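Local atomic coordinates of PrgZ (Enterococcus faecalis, PDB entry 4FAJ), a protein that binds peptide pheromone outside the cell as a membrane-anchored substrate-binding protein and probably serves in peptide uptake across the membrane. Residues 416-420 with 421-425; 446-450 with 451-455. All coordinates share one frame; numbering follows the deposited sequence.

Interaction 1: 416-420 with 421-425; sequences LVSDG and EFEKK. With ZN (zinc ion), chain F.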
loop_
_atom_site.group_PDB
_atom_site.type_symbol
_atom_site.label_atom_id
_atom_site.label_comp_id
_atom_site.label_asym_id
_atom_site.label_seq_id
_atom_site.Cartn_x
_atom_site.Cartn_y
_atom_site.Cartn_z
ATOM N N LEU A 416 -7.058 -14.988 8.980
ATOM C CA LEU A 416 -6.117 -14.079 9.636
ATOM C C LEU A 416 -6.570 -12.630 9.505
ATOM O O LEU A 416 -6.953 -12.178 8.417
ATOM C CB LEU A 416 -4.706 -14.206 9.042
ATOM C CG LEU A 416 -3.865 -15.426 9.402
ATOM C CD1 LEU A 416 -2.448 -15.266 8.847
ATOM C CD2 LEU A 416 -3.852 -15.663 10.918
ATOM N N VAL A 417 -6.511 -11.907 10.615
ATOM C CA VAL A 417 -6.837 -10.497 10.643
ATOM C C VAL A 417 -5.884 -9.776 11.588
ATOM O O VAL A 417 -5.326 -10.376 12.510
ATOM C CB VAL A 417 -8.294 -10.251 11.103
ATOM C CG1 VAL A 417 -9.286 -10.977 10.194
ATOM C CG2 VAL A 417 -8.496 -10.673 12.572
ATOM N N SER A 418 -5.702 -8.486 11.340
ATOM C CA SER A 418 -4.966 -7.616 12.252
ATOM C C SER A 418 -5.715 -7.543 13.592
ATOM O O SER A 418 -6.939 -7.663 13.624
ATOM C CB SER A 418 -4.824 -6.234 11.630
ATOM O OG SER A 418 -4.246 -5.312 12.547
ATOM N N ASP A 419 -5.000 -7.382 14.705
ATOM C CA ASP A 419 -5.667 -7.430 16.019
ATOM C C ASP A 419 -6.302 -6.100 16.486
ATOM O O ASP A 419 -6.699 -5.981 17.645
ATOM C CB ASP A 419 -4.751 -8.037 17.097
ATOM C CG ASP A 419 -3.443 -7.297 17.255
ATOM O OD1 ASP A 419 -3.239 -6.266 16.585
ATOM O OD2 ASP A 419 -2.609 -7.764 18.062
ATOM N N GLY A 420 -6.428 -5.130 15.585
ATOM C CA GLY A 420 -7.166 -3.879 15.855
ATOM C C GLY A 420 -8.677 -4.086 15.961
ATOM O O GLY A 420 -9.217 -5.117 15.514
ATOM N N GLU A 421 -9.376 -3.118 16.550
ATOM C CA GLU A 421 -10.791 -3.319 16.880
ATOM C C GLU A 421 -11.619 -3.706 15.660
ATOM O O GLU A 421 -12.325 -4.717 15.668
ATOM C CB GLU A 421 -11.404 -2.065 17.519
ATOM C CG GLU A 421 -12.871 -2.241 17.887
ATOM C CD GLU A 421 -13.476 -1.027 18.557
ATOM O OE1 GLU A 421 -12.829 0.042 18.575
ATOM O OE2 GLU A 421 -14.605 -1.156 19.093
ATOM N N PHE A 422 -11.555 -2.883 14.618
ATOM C CA PHE A 422 -12.442 -3.072 13.471
ATOM C C PHE A 422 -11.970 -4.121 12.478
ATOM O O PHE A 422 -12.781 -4.657 11.743
ATOM C CB PHE A 422 -12.779 -1.734 12.814
ATOM C CG PHE A 422 -13.863 -1.009 13.548
ATOM C CD1 PHE A 422 -15.188 -1.181 13.191
ATOM C CD2 PHE A 422 -13.561 -0.235 14.662
ATOM C CE1 PHE A 422 -16.203 -0.548 13.901
ATOM C CE2 PHE A 422 -14.581 0.403 15.391
ATOM C CZ PHE A 422 -15.896 0.235 15.009
ATOM N N GLU A 423 -10.687 -4.468 12.507
ATOM C CA GLU A 423 -10.209 -5.581 11.697
ATOM C C GLU A 423 -10.755 -6.896 12.269
ATOM O O GLU A 423 -11.265 -7.739 11.533
ATOM C CB GLU A 423 -8.681 -5.566 11.587
ATOM C CG GLU A 423 -8.135 -4.386 10.746
ATOM C CD GLU A 423 -8.239 -3.019 11.434
ATOM O OE1 GLU A 423 -8.110 -2.961 12.670
ATOM O OE2 GLU A 423 -8.443 -1.995 10.734
ATOM N N LYS A 424 -10.676 -7.052 13.589
ATOM C CA LYS A 424 -11.289 -8.195 14.260
ATOM C C LYS A 424 -12.801 -8.267 14.026
ATOM O O LYS A 424 -13.340 -9.344 13.763
ATOM C CB LYS A 424 -10.979 -8.149 15.765
ATOM C CG LYS A 424 -11.558 -9.302 16.550
ATOM C CD LYS A 424 -11.099 -9.274 18.004
ATOM C CE LYS A 424 -11.851 -10.301 18.829
ATOM N NZ LYS A 424 -13.139 -9.740 19.326
ATOM N N LYS A 425 -13.484 -7.129 14.130
ATOM C CA LYS A 425 -14.934 -7.094 13.936
ATOM C C LYS A 425 -15.331 -7.424 12.488
ATOM O O LYS A 425 -16.343 -8.075 12.265
ATOM C CB LYS A 425 -15.485 -5.723 14.308
ATOM C CG LYS A 425 -17.004 -5.662 14.321
ATOM C CD LYS A 425 -17.487 -4.234 14.440
ATOM C CE LYS A 425 -17.220 -3.672 15.824
ATOM N NZ LYS A 425 -18.380 -3.917 16.726
HETATM ZN ZN ZN F . -14.631 -0.034 20.759
#
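Glu423 turns back from the first turn of its helix onto the end of the strand that leads into it. Its CB lies 3.4 Å from Ser418 O and also touches Ser418 CB. CG packs against the same Ser418 CB at 3.9 Å. CG is anti to the carbonyl carbon (chi1 -69°), and the chain then bends at chi2 (72°). This bend carries the carboxylate back over the glycine at the N-cap, where OE1 comes within 3.4 Å of Gly420 CA. The other oxygen, OE2, accepts one hydrogen bond and a second, weak one from the backbone of the bound peptide, so the folded side chain puts a carboxylate in the peptide site.

The first helical turn is closed by Lys424 N, which donates to Gly420 O at 3.1 Å with a nearly straight N-H...O angle of 172°. Val417 packs its branched side chain on the helix backbone, with CB 3.9 Å from Glu423 O. Glu421 extends the other way, fully stretched, and its OE2 binds a zinc ion at 2.0 Å. Glu279 and Tyr301 are the other protein ligands, and Ile280 N holds Glu421 OE1.

The turn is the strand-to-helix connection of the beta-alpha-beta unit 412-418, 421-437 and 442-448. Strand 412-418 runs between parallel neighbours 442-448 and 464-470, and Phe422 reaches helix 348-356.

Interaction 2: 446-450 with 451-455; sequences TPIPA and NVFME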
loop_
_atom_site.group_PDB
_atom_site.type_symbol
_atom_site.label_atom_id
_atom_site.label_comp_id
_atom_site.label_asym_id
_atom_site.label_seq_id
_atom_site.Cartn_x
_atom_site.Cartn_y
_atom_site.Cartn_z
ATOM N N THR A 446 -8.500 -15.414 13.501
ATOM C CA THR A 446 -7.246 -15.351 14.258
ATOM C C THR A 446 -6.637 -13.947 14.154
ATOM O O THR A 446 -5.976 -13.630 13.166
ATOM C CB THR A 446 -6.245 -16.404 13.763
ATOM O OG1 THR A 446 -6.875 -17.694 13.783
ATOM C CG2 THR A 446 -4.991 -16.413 14.645
ATOM N N PRO A 447 -6.890 -13.093 15.162
ATOM C CA PRO A 447 -6.280 -11.767 15.196
ATOM C C PRO A 447 -4.823 -11.813 15.636
ATOM O O PRO A 447 -4.509 -12.386 16.696
ATOM C CB PRO A 447 -7.115 -11.012 16.242
ATOM C CG PRO A 447 -8.271 -11.894 16.560
ATOM C CD PRO A 447 -7.843 -13.274 16.274
ATOM N N ILE A 448 -3.947 -11.200 14.844
ATOM C CA ILE A 448 -2.524 -11.190 15.125
ATOM C C ILE A 448 -1.902 -9.810 14.920
ATOM O O ILE A 448 -2.452 -8.967 14.188
ATOM C CB ILE A 448 -1.747 -12.238 14.257
ATOM C CG1 ILE A 448 -2.123 -12.128 12.775
ATOM C CG2 ILE A 448 -2.024 -13.656 14.755
ATOM C CD1 ILE A 448 -1.240 -12.958 11.866
ATOM N N PRO A 449 -0.748 -9.572 15.571
ATOM C CA PRO A 449 0.006 -8.338 15.370
ATOM C C PRO A 449 0.505 -8.176 13.935
ATOM O O PRO A 449 0.738 -9.162 13.241
ATOM C CB PRO A 449 1.193 -8.490 16.323
ATOM C CG PRO A 449 0.783 -9.494 17.298
ATOM C CD PRO A 449 -0.091 -10.442 16.561
ATOM N N ALA A 450 0.712 -6.930 13.534
ATOM C CA ALA A 450 1.060 -6.592 12.159
ATOM C C ALA A 450 2.368 -7.224 11.685
ATOM O O ALA A 450 2.424 -7.729 10.569
ATOM C CB ALA A 450 1.114 -5.071 11.985
ATOM N N ASN A 451 3.410 -7.205 12.515
ATOM C CA ASN A 451 4.690 -7.808 12.109
ATOM C C ASN A 451 4.592 -9.322 11.890
ATOM O O ASN A 451 5.197 -9.848 10.961
ATOM C CB ASN A 451 5.835 -7.451 13.075
ATOM C CG ASN A 451 5.674 -8.049 14.455
ATOM O OD1 ASN A 451 4.562 -8.233 14.960
ATOM N ND2 ASN A 451 6.801 -8.349 15.087
ATOM N N VAL A 452 3.812 -10.009 12.724
ATOM C CA VAL A 452 3.553 -11.442 12.560
ATOM C C VAL A 452 2.699 -11.714 11.304
ATOM O O VAL A 452 2.963 -12.656 10.553
ATOM C CB VAL A 452 2.863 -12.052 13.812
ATOM C CG1 VAL A 452 2.521 -13.520 13.584
ATOM C CG2 VAL A 452 3.758 -11.903 15.059
ATOM N N PHE A 453 1.688 -10.877 11.087
ATOM C CA PHE A 453 0.812 -10.984 9.921
ATOM C C PHE A 453 1.631 -10.836 8.624
ATOM O O PHE A 453 1.512 -11.657 7.725
ATOM C CB PHE A 453 -0.290 -9.913 10.009
ATOM C CG PHE A 453 -1.499 -10.166 9.143
ATOM C CD1 PHE A 453 -1.543 -11.184 8.183
ATOM C CD2 PHE A 453 -2.604 -9.327 9.264
ATOM C CE1 PHE A 453 -2.673 -11.372 7.392
ATOM C CE2 PHE A 453 -3.731 -9.515 8.467
ATOM C CZ PHE A 453 -3.758 -10.531 7.528
ATOM N N MET A 454 2.480 -9.814 8.533
ATOM C CA MET A 454 3.297 -9.625 7.327
ATOM C C MET A 454 4.167 -10.839 7.042
ATOM O O MET A 454 4.266 -11.272 5.894
ATOM C CB MET A 454 4.175 -8.373 7.421
ATOM C CG MET A 454 3.391 -7.069 7.417
ATOM S SD MET A 454 2.824 -6.574 5.781
ATOM C CE MET A 454 4.286 -5.720 5.195
ATOM N N GLU A 455 4.772 -11.400 8.091
ATOM C CA GLU A 455 5.651 -12.558 7.950
ATOM C C GLU A 455 4.883 -13.797 7.458
ATOM O O GLU A 455 5.356 -14.525 6.579
ATOM C CB GLU A 455 6.357 -12.843 9.284
ATOM C CG GLU A 455 7.254 -14.078 9.294
ATOM C CD GLU A 455 7.785 -14.384 10.678
ATOM O OE1 GLU A 455 7.180 -15.233 11.380
ATOM O OE2 GLU A 455 8.798 -13.763 11.075
#
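Ile448 and Phe453 meet with their side chains at about a right angle. The tip of Ile448 does most of the touching. Its CD1 lies 3.4 Å from Phe453 CA and 3.7 Å from Phe453 CB. CD1 also approaches the ring obliquely, 3.9 Å from Phe453 CG. Ile448 CG1 sits between its own backbone N and carbonyl carbon (chi1 49°), and with chi2 extended the terminal methyl reaches the helix backbone. Phe453 has CG anti to its N (chi1 -161°), which carries the ring away from the turn toward the bound peptide, where it packs on an apolar side chain.

Val452 also touches the Ile448 methyl, its CG1 4.2 Å from Ile448 CD1. The tip of the isoleucine thus rests against two consecutive residues of the helix.

Two backbone bonds start the helix. Phe453 N donates to Pro449 O, the N-cap residue's carbonyl, at 2.9 Å. Met454 N donates to Ala450 O at the same length. Asn451 folds back over the turn, bringing OD1 to 3.6 Å from Pro449 CB; the same oxygen accepts a weak bond from Val452 N. Met454 likewise packs on an apolar side chain of the peptide.

This turn joins strand 442-448 to helix 450-459. The strand pairs in parallel with 412-418, whose Leu416 touches both Ile448 and Phe453. Ala450 and Asn451 touch Gln71 in a loop.

Following the chain from the N terminus, strand 412-418 enters the turn of interaction 1 and continues as helix 421-437. Strand 442-448 then leads into interaction 2 and helix 450-459, and strand 464-470 follows. The two contacts lie in series; neither nests in nor crosses the other. Their centres are about 10 Å apart, and their strands are parallel neighbours in one sheet. Val417 O probably accepts a hydrogen bond from Ile448 N at 2.8 Å, and Val417 CG2 packs on Pro447 CA. Both parallel strands thus turn into helices at their C-terminal ends, on the same end of the sheet, and both turns contribute side chains to the site of the bound peptide.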